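Local coordinates for protein restriction endonuclease EcoP15I, modification subunit (Escherichia coli, PDB 4ZCF) that recognises the DNA sequence 5'-CAGCAG-3' as a homodimer and transfers a methyl group from S-adenosyl-L-methionine to N6 of an adenine on one strand, at residues N261-K266 with Y384-S389; G313-S318 with K378-D383; Q319-P324 with K373-K378; G328-I333 with C342-M347. All coordinates share one frame; numbering follows the deposited sequence.

Contact 1: residues N261-K266 with Y384-S389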
# COMPACT_ATOMS: atom_id res chain seq x y z
N ASN A 261 18.48 15.48 -6.22
CA ASN A 261 19.21 16.33 -7.17
C ASN A 261 20.45 16.98 -6.53
O ASN A 261 21.24 17.61 -7.24
CB ASN A 261 18.30 17.36 -7.86
CG ASN A 261 18.69 17.66 -9.30
OD1 ASN A 261 19.85 17.48 -9.74
ND2 ASN A 261 17.73 18.09 -10.10
N ILE A 262 20.65 16.80 -5.21
CA ILE A 262 21.81 17.33 -4.50
C ILE A 262 22.75 16.27 -3.89
O ILE A 262 22.99 16.27 -2.68
CB ILE A 262 21.51 18.57 -3.59
CG1 ILE A 262 20.19 18.43 -2.77
CG2 ILE A 262 21.55 19.87 -4.40
CD1 ILE A 262 20.34 17.88 -1.31
N SER A 263 23.30 15.37 -4.75
CA SER A 263 24.24 14.31 -4.36
C SER A 263 25.59 14.91 -4.01
O SER A 263 25.99 15.91 -4.62
CB SER A 263 24.45 13.30 -5.48
OG SER A 263 23.27 13.02 -6.20
N ASP A 264 26.31 14.26 -3.10
CA ASP A 264 27.64 14.66 -2.66
C ASP A 264 28.68 14.48 -3.77
O ASP A 264 29.48 15.38 -3.98
CB ASP A 264 28.04 13.90 -1.39
CG ASP A 264 27.07 14.12 -0.24
OD1 ASP A 264 26.68 15.29 0.00
OD2 ASP A 264 26.70 13.12 0.42
N VAL A 265 28.66 13.32 -4.49
CA VAL A 265 29.58 13.03 -5.61
C VAL A 265 29.31 13.98 -6.78
O VAL A 265 30.26 14.58 -7.28
CB VAL A 265 29.62 11.53 -6.05
CG1 VAL A 265 30.57 11.32 -7.24
CG2 VAL A 265 30.04 10.64 -4.91
N LYS A 266 28.03 14.12 -7.18
CA LYS A 266 27.58 15.00 -8.26
C LYS A 266 28.04 16.45 -8.03
O LYS A 266 28.58 17.07 -8.96
CB LYS A 266 26.05 14.92 -8.39
CG LYS A 266 25.40 15.98 -9.28
CD LYS A 266 24.28 16.64 -8.54
CE LYS A 266 23.98 18.00 -9.10
NZ LYS A 266 23.43 18.89 -8.05
N TYR A 384 23.03 14.39 -13.15
CA TYR A 384 22.93 13.16 -12.37
C TYR A 384 21.91 13.30 -11.24
O TYR A 384 21.90 14.29 -10.49
CB TYR A 384 24.31 12.72 -11.81
CG TYR A 384 24.24 11.52 -10.89
CD1 TYR A 384 23.93 10.25 -11.38
CD2 TYR A 384 24.46 11.66 -9.52
CE1 TYR A 384 23.82 9.15 -10.53
CE2 TYR A 384 24.34 10.56 -8.66
CZ TYR A 384 24.02 9.32 -9.17
OH TYR A 384 23.91 8.23 -8.33
N LYS A 385 21.03 12.29 -11.15
CA LYS A 385 19.95 12.19 -10.18
C LYS A 385 20.11 10.88 -9.44
O LYS A 385 20.22 9.85 -10.08
CB LYS A 385 18.60 12.31 -10.89
CG LYS A 385 18.39 13.69 -11.57
CD LYS A 385 16.99 14.28 -11.36
CE LYS A 385 16.69 14.78 -9.96
NZ LYS A 385 15.40 15.51 -9.88
N GLN A 386 20.23 10.93 -8.11
CA GLN A 386 20.48 9.75 -7.27
C GLN A 386 19.18 9.06 -6.94
O GLN A 386 18.28 9.69 -6.39
CB GLN A 386 21.26 10.15 -5.99
CG GLN A 386 21.58 9.03 -4.98
CD GLN A 386 22.59 8.02 -5.45
OE1 GLN A 386 22.29 6.83 -5.61
NE2 GLN A 386 23.83 8.46 -5.66
N LYS A 387 19.10 7.78 -7.30
CA LYS A 387 17.96 6.87 -7.06
C LYS A 387 18.06 6.20 -5.67
O LYS A 387 19.13 6.22 -5.02
CB LYS A 387 17.94 5.76 -8.14
CG LYS A 387 19.09 4.76 -7.99
CD LYS A 387 19.16 3.74 -9.08
CE LYS A 387 20.14 2.67 -8.73
NZ LYS A 387 21.04 2.33 -9.85
N LEU A 388 16.98 5.50 -5.26
CA LEU A 388 17.02 4.73 -4.04
C LEU A 388 17.29 3.27 -4.41
O LEU A 388 16.39 2.59 -4.88
CB LEU A 388 15.71 4.90 -3.25
CG LEU A 388 15.48 4.06 -1.98
CD1 LEU A 388 16.57 4.31 -0.92
CD2 LEU A 388 14.13 4.35 -1.43
N SER A 389 18.53 2.80 -4.25
CA SER A 389 18.88 1.40 -4.49
C SER A 389 18.25 0.51 -3.38
O SER A 389 18.10 0.97 -2.25
CB SER A 389 20.39 1.23 -4.60
OG SER A 389 20.76 -0.13 -4.36
O HOH W 1 21.95 14.21 -7.91

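Contact 2: residues G313-S318 with K378-D383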
# COMPACT_ATOMS: atom_id res chain seq x y z
N GLY A 313 31.27 21.38 -18.66
CA GLY A 313 31.55 20.48 -17.54
C GLY A 313 32.05 19.10 -17.89
O GLY A 313 32.30 18.78 -19.06
N ILE A 314 32.19 18.26 -16.84
CA ILE A 314 32.59 16.86 -16.90
C ILE A 314 31.42 16.05 -17.45
O ILE A 314 30.29 16.27 -17.05
CB ILE A 314 33.00 16.36 -15.47
CG1 ILE A 314 34.27 17.08 -14.96
CG2 ILE A 314 33.15 14.84 -15.41
CD1 ILE A 314 34.47 17.00 -13.50
N TYR A 315 31.69 15.11 -18.36
CA TYR A 315 30.66 14.24 -18.95
C TYR A 315 31.18 12.83 -19.21
O TYR A 315 32.37 12.56 -19.06
CB TYR A 315 30.04 14.85 -20.24
CG TYR A 315 30.98 14.95 -21.42
CD1 TYR A 315 31.12 13.89 -22.31
CD2 TYR A 315 31.69 16.12 -21.68
CE1 TYR A 315 31.97 13.97 -23.41
CE2 TYR A 315 32.56 16.21 -22.77
CZ TYR A 315 32.70 15.13 -23.63
OH TYR A 315 33.52 15.21 -24.73
N THR A 316 30.27 11.94 -19.64
CA THR A 316 30.53 10.55 -19.98
C THR A 316 30.01 10.23 -21.40
O THR A 316 29.11 10.90 -21.92
CB THR A 316 29.83 9.62 -18.92
OG1 THR A 316 30.42 8.32 -18.92
CG2 THR A 316 28.31 9.49 -19.12
N GLY A 317 30.55 9.17 -21.99
CA GLY A 317 30.02 8.62 -23.22
C GLY A 317 29.05 7.53 -22.78
O GLY A 317 29.51 6.49 -22.31
N SER A 318 27.72 7.77 -22.84
CA SER A 318 26.75 6.76 -22.42
C SER A 318 26.49 5.73 -23.49
O SER A 318 25.85 5.97 -24.50
CB SER A 318 25.46 7.38 -21.87
OG SER A 318 24.90 6.54 -20.87
N LYS A 378 26.02 11.78 -25.03
CA LYS A 378 26.75 12.70 -24.16
C LYS A 378 25.85 13.03 -22.96
O LYS A 378 24.72 13.52 -23.11
CB LYS A 378 27.17 13.95 -24.94
CG LYS A 378 28.20 14.81 -24.25
CD LYS A 378 28.77 15.78 -25.23
CE LYS A 378 29.45 16.95 -24.57
NZ LYS A 378 30.14 17.83 -25.57
N VAL A 379 26.34 12.66 -21.78
CA VAL A 379 25.63 12.82 -20.51
C VAL A 379 26.58 13.48 -19.52
O VAL A 379 27.62 12.90 -19.23
CB VAL A 379 25.06 11.45 -20.00
CG1 VAL A 379 24.55 11.55 -18.56
CG2 VAL A 379 23.96 10.92 -20.93
N TYR A 380 26.22 14.69 -19.04
CA TYR A 380 26.98 15.50 -18.07
C TYR A 380 26.66 15.16 -16.63
O TYR A 380 25.50 15.01 -16.28
CB TYR A 380 26.67 16.99 -18.28
CG TYR A 380 27.36 17.62 -19.47
CD1 TYR A 380 26.77 17.61 -20.73
CD2 TYR A 380 28.57 18.29 -19.32
CE1 TYR A 380 27.38 18.23 -21.82
CE2 TYR A 380 29.21 18.89 -20.41
CZ TYR A 380 28.60 18.88 -21.65
OH TYR A 380 29.21 19.50 -22.72
N ALA A 381 27.69 15.13 -15.80
CA ALA A 381 27.63 14.85 -14.36
C ALA A 381 26.64 15.73 -13.55
O ALA A 381 26.14 15.29 -12.51
CB ALA A 381 29.03 14.96 -13.78
N LYS A 382 26.40 16.98 -14.00
CA LYS A 382 25.51 17.94 -13.35
C LYS A 382 24.06 17.49 -13.43
O LYS A 382 23.26 17.84 -12.55
CB LYS A 382 25.68 19.35 -13.97
CG LYS A 382 25.37 19.45 -15.47
CD LYS A 382 25.54 20.88 -15.95
CE LYS A 382 25.59 21.02 -17.45
NZ LYS A 382 24.31 20.62 -18.10
N ASP A 383 23.73 16.71 -14.50
CA ASP A 383 22.42 16.14 -14.79
C ASP A 383 22.14 14.79 -14.09
O ASP A 383 21.12 14.17 -14.37
CB ASP A 383 22.20 16.07 -16.32
CG ASP A 383 21.97 17.44 -16.93
OD1 ASP A 383 21.09 18.17 -16.44
OD2 ASP A 383 22.69 17.79 -17.89

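Contact 3: residues Q319-P324 with K373-K378. With nucleotides of chain D.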
# COMPACT_ATOMS: atom_id res chain seq x y z
N GLN A 319 27.04 4.56 -23.25
CA GLN A 319 26.97 3.38 -24.11
C GLN A 319 25.65 2.70 -23.87
O GLN A 319 25.59 1.49 -23.62
CB GLN A 319 28.17 2.47 -23.78
CG GLN A 319 29.48 3.26 -23.86
CD GLN A 319 30.69 2.57 -23.32
OE1 GLN A 319 30.63 1.61 -22.51
NE2 GLN A 319 31.82 3.07 -23.76
N SER A 320 24.59 3.51 -24.02
CA SER A 320 23.19 3.27 -23.69
C SER A 320 22.25 3.63 -24.85
O SER A 320 21.33 4.45 -24.71
CB SER A 320 22.85 4.10 -22.46
OG SER A 320 23.80 3.82 -21.45
N VAL A 321 22.45 2.96 -25.97
CA VAL A 321 21.76 3.16 -27.24
C VAL A 321 21.11 1.85 -27.70
O VAL A 321 20.16 1.84 -28.47
CB VAL A 321 22.86 3.73 -28.19
CG1 VAL A 321 23.05 2.95 -29.49
CG2 VAL A 321 22.72 5.24 -28.39
N HIS A 322 21.60 0.74 -27.14
CA HIS A 322 21.19 -0.63 -27.43
C HIS A 322 19.84 -1.04 -26.82
O HIS A 322 19.41 -0.50 -25.80
CB HIS A 322 22.33 -1.60 -27.00
CG HIS A 322 22.64 -1.61 -25.53
ND1 HIS A 322 23.10 -0.47 -24.87
CD2 HIS A 322 22.59 -2.64 -24.65
CE1 HIS A 322 23.29 -0.84 -23.62
NE2 HIS A 322 23.01 -2.14 -23.44
N ASN A 323 19.24 -2.06 -27.42
CA ASN A 323 17.95 -2.55 -26.96
C ASN A 323 18.07 -3.76 -25.99
O ASN A 323 18.62 -4.80 -26.39
CB ASN A 323 17.04 -2.87 -28.17
CG ASN A 323 15.61 -3.18 -27.81
OD1 ASN A 323 14.88 -2.33 -27.32
ND2 ASN A 323 15.20 -4.40 -28.05
N PRO A 324 17.51 -3.65 -24.76
CA PRO A 324 17.57 -4.78 -23.81
C PRO A 324 16.73 -5.99 -24.17
O PRO A 324 15.59 -5.86 -24.60
CB PRO A 324 17.05 -4.16 -22.51
CG PRO A 324 16.11 -3.07 -22.97
CD PRO A 324 16.80 -2.49 -24.16
N LYS A 373 32.48 1.92 -34.72
CA LYS A 373 32.19 2.17 -33.31
C LYS A 373 30.68 2.50 -33.11
O LYS A 373 30.14 3.37 -33.80
CB LYS A 373 33.10 3.33 -32.81
CG LYS A 373 32.86 3.87 -31.39
CD LYS A 373 33.27 2.91 -30.29
CE LYS A 373 32.82 3.40 -28.93
NZ LYS A 373 31.33 3.39 -28.75
N ILE A 374 30.00 1.78 -32.17
CA ILE A 374 28.59 2.02 -31.85
C ILE A 374 28.53 3.39 -31.20
O ILE A 374 29.44 3.73 -30.45
CB ILE A 374 27.97 0.94 -30.92
CG1 ILE A 374 28.13 -0.50 -31.49
CG2 ILE A 374 26.51 1.25 -30.59
CD1 ILE A 374 27.80 -1.66 -30.41
N ILE A 375 27.48 4.18 -31.54
CA ILE A 375 27.29 5.53 -30.99
C ILE A 375 27.06 5.55 -29.47
O ILE A 375 26.60 4.57 -28.87
CB ILE A 375 26.19 6.35 -31.73
CG1 ILE A 375 24.84 5.61 -31.81
CG2 ILE A 375 26.67 6.83 -33.08
CD1 ILE A 375 23.69 6.52 -31.81
N GLU A 376 27.34 6.71 -28.88
CA GLU A 376 27.15 6.94 -27.46
C GLU A 376 26.35 8.23 -27.29
O GLU A 376 26.22 9.02 -28.24
CB GLU A 376 28.52 7.05 -26.75
CG GLU A 376 29.36 5.79 -26.81
CD GLU A 376 30.77 5.87 -26.25
OE1 GLU A 376 31.14 6.94 -25.70
OE2 GLU A 376 31.50 4.86 -26.35
N LEU A 377 25.83 8.43 -26.08
CA LEU A 377 25.09 9.62 -25.70
C LEU A 377 25.90 10.49 -24.73
O LEU A 377 26.43 9.99 -23.73
CB LEU A 377 23.76 9.23 -25.05
CG LEU A 377 22.66 8.85 -26.00
CD1 LEU A 377 21.80 7.76 -25.40
CD2 LEU A 377 21.83 10.08 -26.35
N LYS A 378 26.02 11.78 -25.03
CA LYS A 378 26.75 12.70 -24.16
C LYS A 378 25.85 13.03 -22.96
O LYS A 378 24.72 13.52 -23.11
CB LYS A 378 27.17 13.95 -24.94
CG LYS A 378 28.20 14.81 -24.25
CD LYS A 378 28.77 15.78 -25.23
CE LYS A 378 29.45 16.95 -24.57
NZ LYS A 378 30.14 17.83 -25.57
P DA D 5 27.57 -6.46 -29.06
OP1 DA D 5 27.86 -7.74 -29.76
OP2 DA D 5 26.75 -5.43 -29.77
O5' DA D 5 26.87 -6.81 -27.65
C5' DA D 5 27.25 -7.84 -26.77
C4' DA D 5 26.56 -7.71 -25.42
O4' DA D 5 26.99 -6.54 -24.68
C3' DA D 5 25.03 -7.66 -25.42
O3' DA D 5 24.62 -8.76 -24.62
C2' DA D 5 24.67 -6.29 -24.84
C1' DA D 5 25.89 -5.96 -24.00
N9 DA D 5 26.14 -4.54 -23.80
C8 DA D 5 25.95 -3.54 -24.70
N7 DA D 5 26.21 -2.34 -24.23
C5 DA D 5 26.58 -2.54 -22.92
C6 DA D 5 26.99 -1.67 -21.88
N6 DA D 5 27.08 -0.33 -22.04
N1 DA D 5 27.27 -2.20 -20.66
C2 DA D 5 27.20 -3.53 -20.53
N3 DA D 5 26.81 -4.44 -21.42
C4 DA D 5 26.52 -3.90 -22.62
P DC D 4 31.57 -0.64 -29.28
OP1 DC D 4 31.93 -0.46 -30.70
OP2 DC D 4 30.86 0.45 -28.57
O5' DC D 4 30.79 -2.03 -29.08
C5' DC D 4 31.54 -3.21 -28.87
C4' DC D 4 30.80 -4.31 -28.14
O4' DC D 4 31.02 -4.25 -26.71
C3' DC D 4 29.30 -4.47 -28.35
O3' DC D 4 28.99 -5.87 -28.57
C2' DC D 4 28.73 -3.92 -27.04
C1' DC D 4 29.79 -4.30 -26.01
N1 DC D 4 29.92 -3.38 -24.83
C2 DC D 4 30.19 -3.89 -23.55
O2 DC D 4 30.19 -5.11 -23.37
N3 DC D 4 30.36 -3.03 -22.51
C4 DC D 4 30.26 -1.71 -22.69
N4 DC D 4 30.41 -0.90 -21.63
C5 DC D 4 30.04 -1.15 -23.99
C6 DC D 4 29.88 -2.01 -25.00
P DA D 3 36.33 3.15 -27.55
OP1 DA D 3 36.54 3.19 -29.01
OP2 DA D 3 35.65 4.30 -26.90
O5' DA D 3 35.54 1.80 -27.20
C5' DA D 3 36.00 0.55 -27.64
C4' DA D 3 34.98 -0.52 -27.33
O4' DA D 3 35.08 -0.93 -25.95
C3' DA D 3 33.54 -0.10 -27.56
O3' DA D 3 32.95 -0.95 -28.52
C2' DA D 3 32.86 -0.17 -26.19
C1' DA D 3 33.78 -1.08 -25.40
N9 DA D 3 33.90 -0.71 -24.00
C8 DA D 3 34.17 0.53 -23.46
N7 DA D 3 34.29 0.52 -22.14
C5 DA D 3 34.11 -0.81 -21.83
C6 DA D 3 34.14 -1.51 -20.62
N6 DA D 3 34.36 -0.92 -19.44
N1 DA D 3 33.89 -2.84 -20.68
C2 DA D 3 33.65 -3.45 -21.85
N3 DA D 3 33.64 -2.90 -23.05
C4 DA D 3 33.88 -1.58 -22.96

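Contact 4: residues G328-I333 with C342-M347. With nucleotides of chain D; nucleotides of chain E.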
# COMPACT_ATOMS: atom_id res chain seq x y z
N GLY A 328 15.24 -4.89 -31.43
CA GLY A 328 14.86 -3.48 -31.38
C GLY A 328 14.59 -2.81 -32.72
O GLY A 328 14.00 -3.40 -33.62
N TYR A 329 15.00 -1.54 -32.81
CA TYR A 329 14.83 -0.70 -34.00
C TYR A 329 16.06 -0.82 -34.89
O TYR A 329 17.18 -0.66 -34.41
CB TYR A 329 14.58 0.78 -33.61
CG TYR A 329 13.40 0.97 -32.67
CD1 TYR A 329 12.10 1.07 -33.16
CD2 TYR A 329 13.59 1.00 -31.29
CE1 TYR A 329 11.01 1.22 -32.30
CE2 TYR A 329 12.50 1.13 -30.42
CZ TYR A 329 11.22 1.24 -30.93
OH TYR A 329 10.14 1.38 -30.10
N ARG A 330 15.86 -1.11 -36.17
CA ARG A 330 16.95 -1.25 -37.14
C ARG A 330 16.86 -0.15 -38.20
O ARG A 330 15.84 0.00 -38.87
CB ARG A 330 16.93 -2.64 -37.77
CG ARG A 330 16.99 -3.79 -36.77
CD ARG A 330 18.41 -4.08 -36.35
NE ARG A 330 18.54 -5.30 -35.55
CZ ARG A 330 19.70 -5.78 -35.12
NH1 ARG A 330 20.83 -5.15 -35.41
NH2 ARG A 330 19.74 -6.90 -34.40
N TYR A 331 17.91 0.67 -38.29
CA TYR A 331 18.02 1.79 -39.23
C TYR A 331 19.48 2.24 -39.31
O TYR A 331 20.29 1.81 -38.50
CB TYR A 331 17.06 2.96 -38.89
CG TYR A 331 17.17 3.45 -37.46
CD1 TYR A 331 18.16 4.34 -37.08
CD2 TYR A 331 16.28 3.00 -36.48
CE1 TYR A 331 18.29 4.76 -35.76
CE2 TYR A 331 16.41 3.41 -35.15
CZ TYR A 331 17.42 4.28 -34.80
OH TYR A 331 17.55 4.71 -33.51
N ASP A 332 19.82 3.10 -40.28
CA ASP A 332 21.18 3.59 -40.48
C ASP A 332 21.42 4.94 -39.83
O ASP A 332 20.68 5.90 -40.10
CB ASP A 332 21.54 3.67 -41.98
CG ASP A 332 21.76 2.37 -42.74
OD1 ASP A 332 21.64 1.29 -42.13
OD2 ASP A 332 22.03 2.44 -43.96
N ILE A 333 22.49 5.04 -39.02
CA ILE A 333 22.94 6.29 -38.42
C ILE A 333 24.25 6.62 -39.14
O ILE A 333 25.21 5.84 -39.07
CB ILE A 333 23.07 6.24 -36.86
CG1 ILE A 333 21.69 5.87 -36.23
CG2 ILE A 333 23.61 7.57 -36.32
CD1 ILE A 333 21.70 5.49 -34.89
N CYS A 342 27.02 3.68 -39.07
CA CYS A 342 27.74 3.29 -37.87
C CYS A 342 27.38 1.86 -37.46
O CYS A 342 26.26 1.40 -37.75
CB CYS A 342 27.48 4.28 -36.74
SG CYS A 342 27.98 5.98 -37.11
N LYS A 343 28.32 1.14 -36.78
CA LYS A 343 28.08 -0.22 -36.32
C LYS A 343 26.85 -0.25 -35.42
O LYS A 343 26.69 0.60 -34.53
CB LYS A 343 29.30 -0.83 -35.62
CG LYS A 343 29.18 -2.35 -35.40
CD LYS A 343 30.45 -2.98 -34.81
CE LYS A 343 30.58 -2.85 -33.30
NZ LYS A 343 31.84 -2.17 -32.89
N GLN A 344 25.96 -1.19 -35.72
CA GLN A 344 24.69 -1.36 -35.04
C GLN A 344 24.83 -2.29 -33.83
O GLN A 344 25.50 -3.33 -33.93
CB GLN A 344 23.69 -1.95 -36.03
CG GLN A 344 22.50 -1.07 -36.33
CD GLN A 344 21.53 -1.77 -37.24
OE1 GLN A 344 21.43 -3.01 -37.26
NE2 GLN A 344 20.79 -1.00 -38.04
N PRO A 345 24.17 -1.98 -32.68
CA PRO A 345 24.21 -2.91 -31.53
C PRO A 345 23.63 -4.26 -31.93
O PRO A 345 22.79 -4.31 -32.83
CB PRO A 345 23.32 -2.22 -30.49
CG PRO A 345 23.29 -0.81 -30.88
CD PRO A 345 23.33 -0.81 -32.37
N LEU A 346 24.07 -5.34 -31.28
CA LEU A 346 23.62 -6.72 -31.54
C LEU A 346 22.10 -6.88 -31.57
O LEU A 346 21.61 -7.69 -32.35
CB LEU A 346 24.25 -7.68 -30.51
CG LEU A 346 23.67 -9.10 -30.34
CD1 LEU A 346 24.17 -10.04 -31.42
CD2 LEU A 346 23.97 -9.65 -28.95
N MET A 347 21.37 -6.11 -30.74
CA MET A 347 19.90 -6.17 -30.61
C MET A 347 19.21 -4.98 -31.28
O MET A 347 17.99 -4.83 -31.17
CB MET A 347 19.50 -6.24 -29.12
CG MET A 347 20.05 -7.44 -28.37
SD MET A 347 19.59 -9.01 -29.14
CE MET A 347 20.27 -10.10 -27.96
P DA D 5 27.57 -6.46 -29.06
OP1 DA D 5 27.86 -7.74 -29.76
OP2 DA D 5 26.75 -5.43 -29.77
O5' DA D 5 26.87 -6.81 -27.65
C5' DA D 5 27.25 -7.84 -26.77
C4' DA D 5 26.56 -7.71 -25.42
O4' DA D 5 26.99 -6.54 -24.68
C3' DA D 5 25.03 -7.66 -25.42
O3' DA D 5 24.62 -8.76 -24.62
C2' DA D 5 24.67 -6.29 -24.84
C1' DA D 5 25.89 -5.96 -24.00
N9 DA D 5 26.14 -4.54 -23.80
C8 DA D 5 25.95 -3.54 -24.70
N7 DA D 5 26.21 -2.34 -24.23
C5 DA D 5 26.58 -2.54 -22.92
C6 DA D 5 26.99 -1.67 -21.88
N6 DA D 5 27.08 -0.33 -22.04
N1 DA D 5 27.27 -2.20 -20.66
C2 DA D 5 27.20 -3.53 -20.53
N3 DA D 5 26.81 -4.44 -21.42
C4 DA D 5 26.52 -3.90 -22.62
P DA E 12 7.13 3.46 -30.68
OP1 DA E 12 6.50 4.73 -31.11
OP2 DA E 12 7.99 2.70 -31.64
O5' DA E 12 7.96 3.83 -29.38
C5' DA E 12 7.47 4.67 -28.34
C4' DA E 12 8.43 4.59 -27.16
O4' DA E 12 8.35 3.26 -26.56
C3' DA E 12 9.90 4.81 -27.49
O3' DA E 12 10.42 5.83 -26.63
C2' DA E 12 10.51 3.42 -27.31
C1' DA E 12 9.66 2.90 -26.16
N9 DA E 12 9.68 1.47 -25.82
C8 DA E 12 9.83 0.39 -26.65
N7 DA E 12 9.76 -0.76 -26.01
C5 DA E 12 9.63 -0.43 -24.67
C6 DA E 12 9.52 -1.19 -23.47
N6 DA E 12 9.59 -2.53 -23.39
N1 DA E 12 9.38 -0.52 -22.31
C2 DA E 12 9.40 0.82 -22.32
N3 DA E 12 9.46 1.62 -23.37
C4 DA E 12 9.57 0.94 -24.54
P DC D 4 31.57 -0.64 -29.28
OP1 DC D 4 31.93 -0.46 -30.70
OP2 DC D 4 30.86 0.45 -28.57
O5' DC D 4 30.79 -2.03 -29.08
C5' DC D 4 31.54 -3.21 -28.87
C4' DC D 4 30.80 -4.31 -28.14
O4' DC D 4 31.02 -4.25 -26.71
C3' DC D 4 29.30 -4.47 -28.35
O3' DC D 4 28.99 -5.87 -28.57
C2' DC D 4 28.73 -3.92 -27.04
C1' DC D 4 29.79 -4.30 -26.01
N1 DC D 4 29.92 -3.38 -24.83
C2 DC D 4 30.19 -3.89 -23.55
O2 DC D 4 30.19 -5.11 -23.37
N3 DC D 4 30.36 -3.03 -22.51
C4 DC D 4 30.26 -1.71 -22.69
N4 DC D 4 30.41 -0.90 -21.63
C5 DC D 4 30.04 -1.15 -23.99
C6 DC D 4 29.88 -2.01 -25.00
O HOH W 2 23.79 2.67 -37.99

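Contact 1: residues N261-K266 with Y384-S389
Tyr384 CG is anti to the backbone N (chi1 175°), which lays the CD2/CE2 side of the ring along the start of helix 264-279. Lys266 CB meets that ring at its edge, near the ring plane, 3.8 Å from Tyr384 CD2. Ser263 OG approaches the same ring obliquely, 3.6 Å from Tyr384 CE2, and also reaches Gln386 CB. Ser263 is the N-cap residue of the helix, yet its hydroxyl makes no capping bond; set beside its own backbone N (chi1 -38°), it gives its proton to a water at 2.5 Å from Ser263 OG. That water in turn donates to the carbonyl of Tyr384, 2.6 Å from Tyr384 O, so the polar link between the segments is a one-water bridge. Lys266 leaves the backbone anti to N, bends at chi2 (-129°) and folds back so that Lys266 NZ bonds Asn261 O at 2.7 Å, nearly along the C=O axis, which ties the first helical turn to the loop before it. On the exposed side, the bent chain of Lys385 crosses the Asn261 amide obliquely, Lys385 CE lying 3.5 Å from Asn261 ND2. Gln386 also pairs by backbone with Ser260, and Leu388 and Ser389 continue a sheet into the second subunit by parallel pairing. The contact joins the start of helix 264-279 to the loop that leads into the short strand 388-389, at the dimer interface.

Contact 2: residues G313-S318 with K378-D383
The extended chain of Lys378 lies across one face of the Tyr315 ring. Lys378 CE sits over the ring centre, 3.7 Å from the Tyr315 centroid, a CH-pi contact, while Lys378 NZ makes an off-centre cation-pi contact farther along. Tyr315 CG takes the crowded position between N and the carbonyl carbon (chi1 68°); Tyr315 CB packs over a face of the Tyr380 ring, 4.0 Å from that centroid. The two tyrosine rings meet obliquely, and Gly313 O comes to the edge of the Tyr380 ring, 3.4 Å from Tyr380 CE2. Strands 313-318 and 376-380 are antiparallel neighbours in a four-stranded sheet, and Thr316 with Val379 is their hydrogen-bonded pair: Thr316 N to Val379 O is 2.8 Å, Val379 N to Thr316 O 3.3 Å, both in the carbonyl plane. Beyond the strand end, Ala381 N reaches Ile314 O at 3.1 Å from above the carbonyl plane, as the chain turns into a 3-10 segment. On the sheet face away from the tyrosines, Thr316 CG2 lies alongside Val379 CB. In the second shell, Asp310 OD2 takes both a salt bridge from Lys378 NZ and a hydrogen bond from Tyr380 OH, Tyr308 meets the Tyr315 ring, and Ile314 and Ala381 rest on Leu269 of helix 264-279.

Contact 3: residues Q319-P324 with K373-K378
The His322 ring presents one face to the DNA, with N7 of DA5 of chain D 3.3 Å above its plane and offset toward the rim; its NE2 is hydrogen-bonded to N7 of a guanine. The amide of Gln319 and the carboxylate of Glu376 lie side by side with planes 63° apart. Glu376 OE2 lies in the Gln319 amide plane, 3.2 Å from Gln319 NE2, but is itself met from above the carboxylate plane. The same oxygen takes a salt bridge from Lys373 NZ at 2.8 Å, so two donors grip it. With its N-H turned to Glu376, Gln319 leaves OE1 to accept from the cytosine, 2.7 Å from N4 of DC4 of chain D, while Gln319 O accepts from N6 of DA5 of chain D, 2.8 Å away. Glu376 thus sits in the second shell, where it probably fixes which end of the Gln319 amide faces the base. Lys373, bent at chi2 and chi4, also bonds Ile374 O and OP2 of DC4 of chain D, and the neighbouring phosphate probably favours its charged form. Behind this polar layer, Val321 CG2 packs 3.8 Å from Ile375 CD1, crossing it at about a right angle, and touches Leu377 CD1. The loop following strand 313-318 is thereby seated on the start of strand 376-380, with Ile375 and Leu377 reaching Ile365 of strand 365-366 and Met356 and Leu359 of helix 353-361.

Contact 4: residues G328-I333 with C342-M347
The two loop segments run in opposite directions and come closest at their ends. The tight part is the buried end, where Cys342 N bonds Ile333 O at 2.8 Å, straight and nearly along the C=O axis, and a water joins Ile333 N to Cys342 O beside it; at the other end Gly328 N meets Met347 O at 2.8 Å in a more bent bond. Between them the backbones are farther apart, and on this looser side exposed Arg330 bridges the gap, its chain bent at chi2 (-83°). Arg330 NH1 reaches Gln344 OE1 at 2.9 Å, edge on in the guanidinium plane, and Arg330 NH2 bonds Leu346 O, also 2.9 Å away. The extended Gln344 passes the link on, Gln344 NE2 to Tyr331 O at 2.9 Å. Glu327 forms a salt bridge with Arg330 NH2, which probably offsets part of its charge. The two antiparallel loop segments offer Leu346 N to DA5 of chain D, Lys343 NZ to DC4 of chain D and Tyr329 OH to DA12 of chain E, all phosphate bonds, on both strands, consistent with gripping the DNA backbone.

Contact 3 is the most buried of the four; the others are partly buried, with exposed residues in contacts 1 and 4. Contacts 2 and 3 share Lys378 and strand 376-380 and touch directly, Ser318 N probably bonding Leu377 O, so the sheet pairing of one leads into the DNA-reading loop of the other. Contact 4, centred about 10 Å from contact 3, extends that loop region through main-chain and side-chain bonds and phosphate contacts. Contact 1 meets contact 2 through Lys266 against Ala381 and Lys382, and is joined by side-chain packing and one water; contact 4 has a water bridge too. Contacts 1 and 4 both touch the second subunit, though their centres stand about 31 Å apart.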